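Local coordinates for beta-xylosidase (PDB 4MLG), which probably hydrolyses beta-1,4-linked xylo-oligosaccharides, releasing xylose residues from their non-reducing ends, as a family 43 glycoside hydrolase with a beta-propeller fold, at residues M13-A18 with T272-I277; K233-Y238 with I246-G251; A18-D23 with V278-K283; N92-M97 with V112-R117. All coordinates share one frame; numbering follows the deposited sequence.

Contact 1. Residues M13-A18 with T272-I277. With CA (calcium ion), chain M; SO4 (sulfate ion), chain N.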
loop_
_atom_site.group_PDB
_atom_site.type_symbol
_atom_site.label_atom_id
_atom_site.label_comp_id
_atom_site.label_asym_id
_atom_site.label_seq_id
_atom_site.Cartn_x
_atom_site.Cartn_y
_atom_site.Cartn_z
ATOM N N MET A 13 -14.128 1.712 -25.700
ATOM C CA MET A 13 -13.793 2.669 -24.651
ATOM C C MET A 13 -14.903 2.739 -23.605
ATOM O O MET A 13 -16.081 2.858 -23.946
ATOM C CB MET A 13 -13.538 4.052 -25.252
ATOM C CG MET A 13 -12.429 4.080 -26.290
ATOM S SD MET A 13 -10.802 3.741 -25.593
ATOM C CE MET A 13 -9.816 3.635 -27.084
ATOM N N ALA A 14 -14.522 2.665 -22.333
ATOM C CA ALA A 14 -15.494 2.602 -21.247
ATOM C C ALA A 14 -15.200 3.606 -20.139
ATOM O O ALA A 14 -14.158 4.259 -20.145
ATOM C CB ALA A 14 -15.547 1.200 -20.674
ATOM N N ASP A 15 -16.126 3.702 -19.188
ATOM C CA ASP A 15 -16.011 4.610 -18.046
ATOM C C ASP A 15 -15.684 6.043 -18.466
ATOM O O ASP A 15 -14.670 6.597 -18.042
ATOM C CB ASP A 15 -14.950 4.102 -17.065
ATOM C CG ASP A 15 -15.082 2.619 -16.777
ATOM O OD1 ASP A 15 -16.226 2.135 -16.647
ATOM O OD2 ASP A 15 -14.040 1.937 -16.687
ATOM N N PRO A 16 -16.548 6.653 -19.294
ATOM C CA PRO A 16 -16.219 7.966 -19.857
ATOM C C PRO A 16 -16.249 9.071 -18.809
ATOM O O PRO A 16 -17.091 9.055 -17.911
ATOM C CB PRO A 16 -17.326 8.187 -20.887
ATOM C CG PRO A 16 -18.482 7.435 -20.343
ATOM C CD PRO A 16 -17.905 6.220 -19.672
ATOM N N ALA A 17 -15.323 10.015 -18.928
ATOM C CA ALA A 17 -15.270 11.169 -18.044
ATOM C C ALA A 17 -15.150 12.422 -18.895
ATOM O O ALA A 17 -14.084 12.712 -19.439
ATOM C CB ALA A 17 -14.094 11.056 -17.097
ATOM N N ALA A 18 -16.246 13.166 -19.011
ATOM C CA ALA A 18 -16.294 14.309 -19.914
ATOM C C ALA A 18 -16.071 15.646 -19.208
ATOM O O ALA A 18 -16.592 15.889 -18.118
ATOM C CB ALA A 18 -17.605 14.319 -20.680
ATOM N N THR A 272 -21.750 -3.903 -16.202
ATOM C CA THR A 272 -21.289 -2.639 -15.644
ATOM C C THR A 272 -21.989 -1.436 -16.263
ATOM O O THR A 272 -22.363 -1.452 -17.433
ATOM C CB THR A 272 -19.772 -2.467 -15.829
ATOM O OG1 THR A 272 -19.476 -2.313 -17.221
ATOM C CG2 THR A 272 -19.030 -3.677 -15.288
ATOM N N THR A 273 -22.165 -0.395 -15.457
ATOM C CA THR A 273 -22.653 0.884 -15.950
ATOM C C THR A 273 -21.839 2.018 -15.322
ATOM O O THR A 273 -21.666 2.078 -14.105
ATOM C CB THR A 273 -24.172 1.064 -15.705
ATOM O OG1 THR A 273 -24.594 2.343 -16.194
ATOM C CG2 THR A 273 -24.515 0.942 -14.223
ATOM N N HIS A 274 -21.312 2.897 -16.166
ATOM C CA HIS A 274 -20.439 3.972 -15.709
ATOM C C HIS A 274 -20.768 5.236 -16.486
ATOM O O HIS A 274 -21.208 5.159 -17.632
ATOM C CB HIS A 274 -18.978 3.592 -15.926
ATOM C CG HIS A 274 -18.032 4.246 -14.969
ATOM N ND1 HIS A 274 -17.380 3.548 -13.976
ATOM C CD2 HIS A 274 -17.630 5.533 -14.851
ATOM C CE1 HIS A 274 -16.614 4.376 -13.289
ATOM N NE2 HIS A 274 -16.750 5.588 -13.798
ATOM N N HIS A 275 -20.547 6.397 -15.879
ATOM C CA HIS A 275 -21.036 7.637 -16.471
ATOM C C HIS A 275 -20.237 8.884 -16.107
ATOM O O HIS A 275 -19.268 8.830 -15.350
ATOM C CB HIS A 275 -22.472 7.871 -16.024
ATOM C CG HIS A 275 -22.575 8.325 -14.604
ATOM N ND1 HIS A 275 -22.219 7.522 -13.543
ATOM C CD2 HIS A 275 -22.960 9.507 -14.070
ATOM C CE1 HIS A 275 -22.397 8.184 -12.414
ATOM N NE2 HIS A 275 -22.844 9.392 -12.706
ATOM N N SER A 276 -20.686 10.008 -16.657
ATOM C CA SER A 276 -20.187 11.334 -16.312
ATOM C C SER A 276 -21.154 12.376 -16.867
ATOM O O SER A 276 -21.545 12.308 -18.033
ATOM C CB SER A 276 -18.786 11.563 -16.879
ATOM O OG SER A 276 -18.801 11.564 -18.296
ATOM N N ILE A 277 -21.542 13.332 -16.029
ATOM C CA ILE A 277 -22.509 14.353 -16.422
ATOM C C ILE A 277 -21.840 15.714 -16.614
ATOM O O ILE A 277 -21.087 16.171 -15.755
ATOM C CB ILE A 277 -23.638 14.478 -15.382
ATOM C CG1 ILE A 277 -24.258 13.107 -15.108
ATOM C CG2 ILE A 277 -24.691 15.466 -15.855
ATOM C CD1 ILE A 277 -25.373 13.130 -14.093
HETATM CA CA CA M . -15.851 8.193 -13.360
HETATM S S SO4 N . -14.626 -0.189 -13.393
HETATM O O1 SO4 N . -14.152 -0.198 -14.773
HETATM O O2 SO4 N . -15.687 0.803 -13.245
HETATM O O3 SO4 N . -15.140 -1.511 -13.046
HETATM O O4 SO4 N . -13.520 0.161 -12.507
HETATM O O HOH W 1 -17.906 0.690 -14.742
#
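The imidazole of His274 carries Asp15 over one face: Asp15 CB stands 3.8 Å from the His274 ring centroid, close to the ring normal, in a CH-pi contact. Polar partners occupy the ring edge. NE2 of His274 binds the calcium ion in the ring plane at 2.8 Å, and ND1 donates to a water, also in plane, 3.0 Å from it. The ND1 bond to O2 of a sulfate, probably from the crystallisation liquor, is weak. With CG anti to the backbone N (chi1 -153°), the ring lies against Asp15 CB. Although Asp15 OD1 lies 3.2 Å from His274 ND1, the angle is too poor for a hydrogen bond; the water links them instead, lying 2.9 Å from Asp15 OD1. The other carboxylate oxygen, OD2, bonds to Ser30 OG.

Further along, the two segments run almost in the same direction, and a side chain joins them. The hydroxyl of Ser276 donates to Pro16 O, 3.1 Å from Ser276 OG and approached from above the carbonyl plane, and OG accepts Ala18 N at 3.1 Å. One hydroxyl thus grips backbone groups on both sides of Ala17.

Asp85 supplies the second protein ligand of the calcium, so His274 ties this contact to the metal site near the middle of the propeller. Asp15 N bonds to His289 of strand 283-290, while Pro16 packs on strand 24-32. The contact therefore bridges two neighbouring sheets, with strand 223-230 touching His274 and Ser276 from a third.

Contact 2. Residues K233-Y238 with I246-G251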
loop_
_atom_site.group_PDB
_atom_site.type_symbol
_atom_site.label_atom_id
_atom_site.label_comp_id
_atom_site.label_asym_id
_atom_site.label_seq_id
_atom_site.Cartn_x
_atom_site.Cartn_y
_atom_site.Cartn_z
ATOM N N LYS A 233 -27.448 23.644 -6.737
ATOM C CA LYS A 233 -27.584 22.390 -6.005
ATOM C C LYS A 233 -26.520 21.380 -6.433
ATOM O O LYS A 233 -26.114 21.349 -7.595
ATOM C CB LYS A 233 -28.985 21.808 -6.208
ATOM C CG LYS A 233 -29.457 20.909 -5.077
ATOM C CD LYS A 233 -30.812 20.293 -5.389
ATOM C CE LYS A 233 -31.849 21.357 -5.714
ATOM N NZ LYS A 233 -33.166 20.759 -6.069
ATOM N N TYR A 234 -26.065 20.563 -5.488
ATOM C CA TYR A 234 -25.075 19.530 -5.779
ATOM C C TYR A 234 -25.743 18.227 -6.208
ATOM O O TYR A 234 -26.807 17.867 -5.704
ATOM C CB TYR A 234 -24.180 19.276 -4.563
ATOM C CG TYR A 234 -23.153 20.355 -4.306
ATOM C CD1 TYR A 234 -21.852 20.225 -4.771
ATOM C CD2 TYR A 234 -23.481 21.501 -3.592
ATOM C CE1 TYR A 234 -20.906 21.206 -4.536
ATOM C CE2 TYR A 234 -22.543 22.488 -3.353
ATOM C CZ TYR A 234 -21.257 22.336 -3.826
ATOM O OH TYR A 234 -20.319 23.314 -3.592
ATOM N N TYR A 235 -25.112 17.522 -7.140
ATOM C CA TYR A 235 -25.631 16.244 -7.608
ATOM C C TYR A 235 -24.550 15.171 -7.576
ATOM O O TYR A 235 -23.654 15.159 -8.418
ATOM C CB TYR A 235 -26.187 16.372 -9.028
ATOM C CG TYR A 235 -27.461 17.183 -9.138
ATOM C CD1 TYR A 235 -28.705 16.569 -9.077
ATOM C CD2 TYR A 235 -27.418 18.561 -9.313
ATOM C CE1 TYR A 235 -29.872 17.305 -9.181
ATOM C CE2 TYR A 235 -28.580 19.305 -9.417
ATOM C CZ TYR A 235 -29.802 18.672 -9.350
ATOM O OH TYR A 235 -30.958 19.411 -9.454
ATOM N N PHE A 236 -24.636 14.273 -6.601
ATOM C CA PHE A 236 -23.710 13.153 -6.526
ATOM C C PHE A 236 -24.335 11.907 -7.139
ATOM O O PHE A 236 -25.226 11.293 -6.551
ATOM C CB PHE A 236 -23.299 12.879 -5.079
ATOM C CG PHE A 236 -22.357 11.718 -4.928
ATOM C CD1 PHE A 236 -21.007 11.864 -5.207
ATOM C CD2 PHE A 236 -22.822 10.480 -4.512
ATOM C CE1 PHE A 236 -20.134 10.796 -5.072
ATOM C CE2 PHE A 236 -21.957 9.407 -4.374
ATOM C CZ PHE A 236 -20.610 9.566 -4.654
ATOM N N SER A 237 -23.870 11.545 -8.328
ATOM C CA SER A 237 -24.363 10.357 -9.010
ATOM C C SER A 237 -23.348 9.222 -8.912
ATOM O O SER A 237 -22.163 9.456 -8.664
ATOM C CB SER A 237 -24.690 10.671 -10.469
ATOM O OG SER A 237 -23.567 11.213 -11.141
ATOM N N TYR A 238 -23.821 7.993 -9.108
ATOM C CA TYR A 238 -22.989 6.814 -8.896
ATOM C C TYR A 238 -23.617 5.556 -9.486
ATOM O O TYR A 238 -24.773 5.569 -9.911
ATOM C CB TYR A 238 -22.738 6.608 -7.400
ATOM C CG TYR A 238 -24.002 6.483 -6.575
ATOM C CD1 TYR A 238 -24.509 5.236 -6.231
ATOM C CD2 TYR A 238 -24.687 7.611 -6.141
ATOM C CE1 TYR A 238 -25.662 5.118 -5.479
ATOM C CE2 TYR A 238 -25.840 7.502 -5.390
ATOM C CZ TYR A 238 -26.323 6.254 -5.062
ATOM O OH TYR A 238 -27.471 6.142 -4.313
ATOM N N ILE A 246 -27.697 3.678 -12.416
ATOM C CA ILE A 246 -26.984 4.918 -12.146
ATOM C C ILE A 246 -27.922 5.847 -11.383
ATOM O O ILE A 246 -28.796 6.484 -11.971
ATOM C CB ILE A 246 -26.495 5.605 -13.436
ATOM C CG1 ILE A 246 -25.461 4.730 -14.145
ATOM C CG2 ILE A 246 -25.882 6.966 -13.122
ATOM C CD1 ILE A 246 -24.147 4.608 -13.398
ATOM N N CYS A 247 -27.750 5.901 -10.065
ATOM C CA CYS A 247 -28.605 6.720 -9.217
ATOM C C CYS A 247 -27.967 8.080 -8.967
ATOM O O CYS A 247 -26.867 8.354 -9.448
ATOM C CB CYS A 247 -28.878 6.013 -7.890
ATOM S SG CYS A 247 -29.778 4.449 -8.049
ATOM N N TYR A 248 -28.662 8.934 -8.223
ATOM C CA TYR A 248 -28.116 10.240 -7.875
ATOM C C TYR A 248 -28.704 10.780 -6.577
ATOM O O TYR A 248 -29.835 10.457 -6.208
ATOM C CB TYR A 248 -28.325 11.243 -9.012
ATOM C CG TYR A 248 -29.723 11.814 -9.096
ATOM C CD1 TYR A 248 -29.997 13.100 -8.644
ATOM C CD2 TYR A 248 -30.767 11.072 -9.630
ATOM C CE1 TYR A 248 -31.271 13.628 -8.721
ATOM C CE2 TYR A 248 -32.044 11.591 -9.711
ATOM C CZ TYR A 248 -32.291 12.869 -9.255
ATOM O OH TYR A 248 -33.562 13.391 -9.333
ATOM N N ALA A 249 -27.919 11.604 -5.888
ATOM C CA ALA A 249 -28.348 12.221 -4.642
ATOM C C ALA A 249 -28.082 13.722 -4.686
ATOM O O ALA A 249 -27.424 14.212 -5.604
ATOM C CB ALA A 249 -27.627 11.583 -3.467
ATOM N N THR A 250 -28.593 14.452 -3.700
ATOM C CA THR A 250 -28.415 15.900 -3.662
ATOM C C THR A 250 -27.935 16.401 -2.302
ATOM O O THR A 250 -28.222 15.800 -1.266
ATOM C CB THR A 250 -29.706 16.646 -4.055
ATOM O OG1 THR A 250 -30.794 16.183 -3.248
ATOM C CG2 THR A 250 -30.032 16.413 -5.524
ATOM N N GLY A 251 -27.194 17.505 -2.324
ATOM C CA GLY A 251 -26.658 18.104 -1.116
ATOM C C GLY A 251 -26.360 19.576 -1.334
ATOM O O GLY A 251 -26.528 20.087 -2.440
#
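Phe236 and Ala249 form a hydrogen-bonded antiparallel pair: Phe236 N donates to Ala249 O at 3.0 Å and Ala249 N returns a bond to Phe236 O at 2.8 Å. Tyr238 N likewise donates to Cys247 O at 3.1 Å, whereas the reciprocal bond from Cys247 N to Tyr238 O is weak. Between these pairs Ser237 faces Tyr248 as a non-hydrogen-bonded pair, and Ser237 CA leans on Cys247 O in a CA-H...O contact.

The two strands make a beta hairpin. With 223-230 on one flank and 258-265 on the other, they build a four-stranded antiparallel unit of the kind that forms a propeller blade.

Aromatic packing differs between the two faces. On one, Tyr235 and Tyr248 lie side by side and point the same way; Tyr248 CD1 meets the edge of the Tyr235 ring, 3.7 Å from Tyr235 CD1, and Thr250 CG2 packs 3.8 Å from Tyr235 CE1. On the other, Tyr238 takes chi1 57°, between the backbone N and the carbonyl carbon, which folds its ring over the 246-251 backbone. Cys247 CB makes an off-centre CH-pi contact there, 3.8 Å from Tyr238 CZ, and the sulfur stands obliquely to the same ring.

The hydroxyls find partners beyond the hairpin: Tyr235 OH bonds to Gly314 O, Tyr248 OH to Ile316 N, and Tyr238 OH to Arg219 O.

Contact 3. Residues A18-D23 with V278-K283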
loop_
_atom_site.group_PDB
_atom_site.type_symbol
_atom_site.label_atom_id
_atom_site.label_comp_id
_atom_site.label_asym_id
_atom_site.label_seq_id
_atom_site.Cartn_x
_atom_site.Cartn_y
_atom_site.Cartn_z
ATOM N N ALA A 18 -16.246 13.166 -19.011
ATOM C CA ALA A 18 -16.294 14.309 -19.914
ATOM C C ALA A 18 -16.071 15.646 -19.208
ATOM O O ALA A 18 -16.592 15.889 -18.118
ATOM C CB ALA A 18 -17.605 14.319 -20.680
ATOM N N HIS A 19 -15.284 16.506 -19.847
ATOM C CA HIS A 19 -14.992 17.836 -19.329
ATOM C C HIS A 19 -14.972 18.837 -20.473
ATOM O O HIS A 19 -14.735 18.469 -21.625
ATOM C CB HIS A 19 -13.640 17.853 -18.614
ATOM C CG HIS A 19 -13.608 17.043 -17.357
ATOM N ND1 HIS A 19 -13.684 17.612 -16.104
ATOM C CD2 HIS A 19 -13.504 15.709 -17.159
ATOM C CE1 HIS A 19 -13.631 16.661 -15.188
ATOM N NE2 HIS A 19 -13.521 15.497 -15.802
ATOM N N VAL A 20 -15.215 20.103 -20.154
ATOM C CA VAL A 20 -15.187 21.156 -21.158
ATOM C C VAL A 20 -13.931 22.011 -21.019
ATOM O O VAL A 20 -13.793 22.786 -20.072
ATOM C CB VAL A 20 -16.430 22.057 -21.071
ATOM C CG1 VAL A 20 -16.428 23.065 -22.207
ATOM C CG2 VAL A 20 -17.693 21.213 -21.110
ATOM N N PHE A 21 -13.018 21.860 -21.973
ATOM C CA PHE A 21 -11.773 22.614 -21.976
ATOM C C PHE A 21 -11.642 23.392 -23.280
ATOM O O PHE A 21 -11.767 22.818 -24.360
ATOM C CB PHE A 21 -10.580 21.668 -21.818
ATOM C CG PHE A 21 -10.553 20.938 -20.505
ATOM C CD1 PHE A 21 -10.845 21.597 -19.322
ATOM C CD2 PHE A 21 -10.241 19.589 -20.457
ATOM C CE1 PHE A 21 -10.819 20.924 -18.111
ATOM C CE2 PHE A 21 -10.214 18.911 -19.252
ATOM C CZ PHE A 21 -10.504 19.578 -18.077
ATOM N N ASN A 22 -11.392 24.695 -23.169
ATOM C CA ASN A 22 -11.228 25.562 -24.334
ATOM C C ASN A 22 -12.410 25.494 -25.297
ATOM O O ASN A 22 -12.224 25.395 -26.511
ATOM C CB ASN A 22 -9.926 25.238 -25.076
ATOM C CG ASN A 22 -8.692 25.466 -24.222
ATOM O OD1 ASN A 22 -8.664 26.362 -23.379
ATOM N ND2 ASN A 22 -7.662 24.655 -24.439
ATOM N N ASP A 23 -13.620 25.533 -24.740
ATOM C CA ASP A 23 -14.862 25.435 -25.510
ATOM C C ASP A 23 -14.972 24.135 -26.308
ATOM O O ASP A 23 -15.771 24.029 -27.239
ATOM C CB ASP A 23 -15.045 26.651 -26.424
ATOM C CG ASP A 23 -15.128 27.949 -25.649
ATOM O OD1 ASP A 23 -15.333 27.893 -24.418
ATOM O OD2 ASP A 23 -14.993 29.023 -26.271
ATOM N N VAL A 278 -22.123 16.355 -17.744
ATOM C CA VAL A 278 -21.497 17.630 -18.078
ATOM C C VAL A 278 -22.402 18.455 -18.992
ATOM O O VAL A 278 -23.154 17.905 -19.796
ATOM C CB VAL A 278 -20.116 17.409 -18.745
ATOM C CG1 VAL A 278 -20.274 16.716 -20.091
ATOM C CG2 VAL A 278 -19.364 18.723 -18.898
ATOM N N GLU A 279 -22.343 19.775 -18.849
ATOM C CA GLU A 279 -23.108 20.676 -19.704
ATOM C C GLU A 279 -22.251 21.153 -20.871
ATOM O O GLU A 279 -21.120 21.601 -20.677
ATOM C CB GLU A 279 -23.610 21.879 -18.902
ATOM C CG GLU A 279 -24.440 22.868 -19.711
ATOM C CD GLU A 279 -24.850 24.087 -18.903
ATOM O OE1 GLU A 279 -24.169 24.394 -17.902
ATOM O OE2 GLU A 279 -25.853 24.738 -19.267
ATOM N N PHE A 280 -22.789 21.052 -22.083
ATOM C CA PHE A 280 -22.078 21.508 -23.270
ATOM C C PHE A 280 -23.028 22.200 -24.243
ATOM O O PHE A 280 -23.994 21.601 -24.715
ATOM C CB PHE A 280 -21.360 20.340 -23.952
ATOM C CG PHE A 280 -20.390 20.762 -25.021
ATOM C CD1 PHE A 280 -19.126 21.224 -24.685
ATOM C CD2 PHE A 280 -20.737 20.691 -26.360
ATOM C CE1 PHE A 280 -18.229 21.611 -25.665
ATOM C CE2 PHE A 280 -19.844 21.076 -27.345
ATOM C CZ PHE A 280 -18.588 21.537 -26.997
ATOM N N LYS A 281 -22.741 23.470 -24.525
ATOM C CA LYS A 281 -23.553 24.291 -25.423
ATOM C C LYS A 281 -25.022 24.386 -25.008
ATOM O O LYS A 281 -25.919 24.243 -25.838
ATOM C CB LYS A 281 -23.431 23.810 -26.872
ATOM C CG LYS A 281 -22.052 24.018 -27.476
ATOM C CD LYS A 281 -22.010 23.579 -28.930
ATOM C CE LYS A 281 -20.665 23.897 -29.563
ATOM N NZ LYS A 281 -20.588 23.428 -30.975
ATOM N N GLY A 282 -25.258 24.627 -23.722
ATOM C CA GLY A 282 -26.601 24.861 -23.221
ATOM C C GLY A 282 -27.394 23.606 -22.909
ATOM O O GLY A 282 -28.493 23.684 -22.355
ATOM N N LYS A 283 -26.847 22.448 -23.261
ATOM C CA LYS A 283 -27.531 21.181 -23.023
ATOM C C LYS A 283 -26.692 20.234 -22.172
ATOM O O LYS A 283 -25.464 20.227 -22.258
ATOM C CB LYS A 283 -27.893 20.507 -24.346
ATOM C CG LYS A 283 -28.769 21.354 -25.248
ATOM C CD LYS A 283 -29.083 20.634 -26.545
ATOM C CE LYS A 283 -29.936 21.504 -27.455
ATOM N NZ LYS A 283 -30.253 20.827 -28.742
#
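Val20, Val278 and Phe280 meet in a plain apolar contact between strand 18-21 and strand 276-280, which belong to two different sheets of the propeller. No hydrogen bond crosses between them. The strand axes stay 7.2 Å apart at their closest and run 42° from parallel, too far apart for sheet pairing, so side chains bridge the space.

Val20 CG2 is the central atom. It lies 3.7 Å from Val278 CG2, 3.5 Å from the carbonyl oxygen of Glu279, and 3.9 Å from Phe280 CD1, meeting the phenyl ring at its edge and in its plane. Deeper in, Ala18 CB packs on the other branch of Val278, CG1, at 3.6 Å. Phe280 has CG anti to the backbone N (chi1 -169°), which brings the ring edge alongside Val20 and sets CZ 3.8 Å from Asp23 O, again near the ring plane. An alanine in place of Phe280 would probably open a gap beside Val20 CG2 and leave Asp23 O without its aromatic neighbour.

Just beyond the ring the chain reverses in a type I' turn from Phe280 to Lys283, where Phe280 N bonds to Lys283 O at 2.8 Å and the bond back from Lys283 N to Phe280 O is weak.

Strand 24-32 contributes Leu25 to both Val278 and Phe280. Strand 283-290, the hairpin partner of 276-280, adds Phe287 against Ala18 and Val278, and Tyr285 against Phe280.

Contact 4. Residues N92-M97 with V112-R117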
loop_
_atom_site.group_PDB
_atom_site.type_symbol
_atom_site.label_atom_id
_atom_site.label_comp_id
_atom_site.label_asym_id
_atom_site.label_seq_id
_atom_site.Cartn_x
_atom_site.Cartn_y
_atom_site.Cartn_z
ATOM N N ASN A 92 -3.912 25.553 -12.016
ATOM C CA ASN A 92 -2.575 26.135 -12.123
ATOM C C ASN A 92 -2.031 26.116 -13.548
ATOM O O ASN A 92 -0.820 26.035 -13.756
ATOM C CB ASN A 92 -1.597 25.430 -11.176
ATOM C CG ASN A 92 -2.114 25.358 -9.754
ATOM O OD1 ASN A 92 -2.644 26.335 -9.222
ATOM N ND2 ASN A 92 -1.967 24.195 -9.129
ATOM N N GLY A 93 -2.929 26.187 -14.525
ATOM C CA GLY A 93 -2.539 26.177 -15.923
ATOM C C GLY A 93 -2.133 24.804 -16.427
ATOM O O GLY A 93 -1.641 24.668 -17.547
ATOM N N LYS A 94 -2.336 23.780 -15.602
ATOM C CA LYS A 94 -1.982 22.417 -15.985
ATOM C C LYS A 94 -3.146 21.448 -15.797
ATOM O O LYS A 94 -4.103 21.742 -15.081
ATOM C CB LYS A 94 -0.757 21.939 -15.202
ATOM C CG LYS A 94 0.521 22.693 -15.534
ATOM C CD LYS A 94 1.701 22.172 -14.729
ATOM C CE LYS A 94 1.495 22.392 -13.240
ATOM N NZ LYS A 94 1.345 23.836 -12.901
ATOM N N TYR A 95 -3.055 20.292 -16.447
ATOM C CA TYR A 95 -4.099 19.276 -16.359
ATOM C C TYR A 95 -3.613 18.063 -15.572
ATOM O O TYR A 95 -2.623 17.427 -15.936
ATOM C CB TYR A 95 -4.560 18.860 -17.757
ATOM C CG TYR A 95 -5.221 19.972 -18.545
ATOM C CD1 TYR A 95 -6.606 20.075 -18.612
ATOM C CD2 TYR A 95 -4.462 20.917 -19.221
ATOM C CE1 TYR A 95 -7.215 21.089 -19.333
ATOM C CE2 TYR A 95 -5.060 21.935 -19.940
ATOM C CZ TYR A 95 -6.436 22.015 -19.994
ATOM O OH TYR A 95 -7.032 23.028 -20.712
ATOM N N TYR A 96 -4.314 17.752 -14.486
ATOM C CA TYR A 96 -3.932 16.651 -13.614
ATOM C C TYR A 96 -4.826 15.437 -13.826
ATOM O O TYR A 96 -6.024 15.479 -13.539
ATOM C CB TYR A 96 -3.990 17.088 -12.149
ATOM C CG TYR A 96 -3.016 18.193 -11.800
ATOM C CD1 TYR A 96 -1.746 17.898 -11.324
ATOM C CD2 TYR A 96 -3.366 19.529 -11.949
ATOM C CE1 TYR A 96 -0.852 18.900 -11.005
ATOM C CE2 TYR A 96 -2.478 20.539 -11.632
ATOM C CZ TYR A 96 -1.222 20.219 -11.160
ATOM O OH TYR A 96 -0.330 21.218 -10.841
ATOM N N MET A 97 -4.243 14.358 -14.337
ATOM C CA MET A 97 -4.981 13.114 -14.527
ATOM C C MET A 97 -4.829 12.202 -13.317
ATOM O O MET A 97 -3.713 11.885 -12.905
ATOM C CB MET A 97 -4.512 12.387 -15.787
ATOM C CG MET A 97 -5.116 11.002 -15.950
ATOM S SD MET A 97 -4.559 10.161 -17.442
ATOM C CE MET A 97 -5.211 11.244 -18.710
ATOM N N VAL A 112 -0.890 10.229 -10.163
ATOM C CA VAL A 112 -1.105 11.501 -10.841
ATOM C C VAL A 112 -0.254 11.621 -12.104
ATOM O O VAL A 112 0.951 11.368 -12.078
ATOM C CB VAL A 112 -0.797 12.691 -9.912
ATOM C CG1 VAL A 112 -0.953 14.008 -10.658
ATOM C CG2 VAL A 112 -1.699 12.657 -8.691
ATOM N N ALA A 113 -0.892 12.001 -13.207
ATOM C CA ALA A 113 -0.186 12.276 -14.453
ATOM C C ALA A 113 -0.483 13.706 -14.896
ATOM O O ALA A 113 -1.631 14.147 -14.856
ATOM C CB ALA A 113 -0.593 11.283 -15.522
ATOM N N ILE A 114 0.553 14.424 -15.324
ATOM C CA ILE A 114 0.432 15.851 -15.616
ATOM C C ILE A 114 0.696 16.176 -17.089
ATOM O O ILE A 114 1.555 15.563 -17.723
ATOM C CB ILE A 114 1.399 16.673 -14.735
ATOM C CG1 ILE A 114 1.330 16.203 -13.279
ATOM C CG2 ILE A 114 1.093 18.160 -14.831
ATOM C CD1 ILE A 114 2.240 16.969 -12.342
ATOM N N SER A 115 -0.051 17.140 -17.623
ATOM C CA SER A 115 0.150 17.616 -18.989
ATOM C C SER A 115 -0.100 19.120 -19.086
ATOM O O SER A 115 -0.795 19.697 -18.249
ATOM C CB SER A 115 -0.765 16.870 -19.962
ATOM O OG SER A 115 -0.604 17.351 -21.286
ATOM N N ASP A 116 0.468 19.752 -20.109
ATOM C CA ASP A 116 0.298 21.188 -20.311
ATOM C C ASP A 116 -0.950 21.502 -21.130
ATOM O O ASP A 116 -1.398 22.647 -21.181
ATOM C CB ASP A 116 1.534 21.789 -20.984
ATOM C CG ASP A 116 2.724 21.876 -20.049
ATOM O OD1 ASP A 116 2.529 22.229 -18.867
ATOM O OD2 ASP A 116 3.854 21.588 -20.495
ATOM N N ARG A 117 -1.504 20.480 -21.772
ATOM C CA ARG A 117 -2.716 20.635 -22.567
ATOM C C ARG A 117 -3.626 19.417 -22.378
ATOM O O ARG A 117 -3.138 18.322 -22.096
ATOM C CB ARG A 117 -2.363 20.874 -24.040
ATOM C CG ARG A 117 -1.409 19.866 -24.646
ATOM C CD ARG A 117 -0.790 20.417 -25.923
ATOM N NE ARG A 117 -0.021 19.409 -26.644
ATOM C CZ ARG A 117 -0.464 18.759 -27.714
ATOM N NH1 ARG A 117 -1.672 19.016 -28.197
ATOM N NH2 ARG A 117 0.303 17.855 -28.309
#
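Tyr96 packs along Ile114, the two side chains pointing the same way, with Tyr96 CE1 3.9 Å from Ile114 CD1. Val112 CG1 comes to the edge of the same ring, near its plane, 4.0 Å from Tyr96 CD1. On the opposite face of the sheet, Met97 CB meets Ala113 CB at 4.1 Å.

Around these side chains runs the antiparallel ladder of a hairpin, strands 94-102 and 108-115. Met97 N bonds to Ala113 O at 2.7 Å, and Tyr95 N to Ser115 O at 3.0 Å; both are returned.

Tyr95, with CG anti to the carbonyl carbon (chi1 -64°), lays its ring beside the chain as it leaves strand 108-115: CD2 is 3.6 Å from Arg117 C, while Ser115 O and Asp116 O lie at the ring edge. Phe21 meets this ring edge-to-face. An alanine in place of Tyr95 would probably open a gap beside the Arg117 backbone and take from Phe21 its edge-to-face partner.

Past the strand end, within 112-117, Ser115 OG donates to Arg117 O at 2.8 Å. At the polar margin Arg117 forms a salt bridge with Glu119. Lys94 NZ and Asp116 OD1 remain 6.3 Å apart, so backbone bonds and apolar packing, rather than charge pairing across the strands, hold this hairpin together.

In the fold
Contacts 1 and 2 are buried, whereas contacts 3 and 4 reach the partly exposed outer regions. Contacts 1 and 3 share Ala18 and strand 276-280 and join the same two sheets: near the centre the link is polar and metal-bound, but farther out it becomes mainly apolar, with no hydrogen bond across. Contacts 2 and 4 are hairpins inside separate sheets, so backbone ladders dominate both; their nearest atoms are about 17 Å apart. Contact 1 meets contact 2 where His275 NE2 approaches Ser237 OG, probably as a hydrogen bond, and contact 3 meets contact 4 through the rings of Phe21 and Tyr95. In these four, backbone bonding joins strands within a sheet and side chains join the sheets.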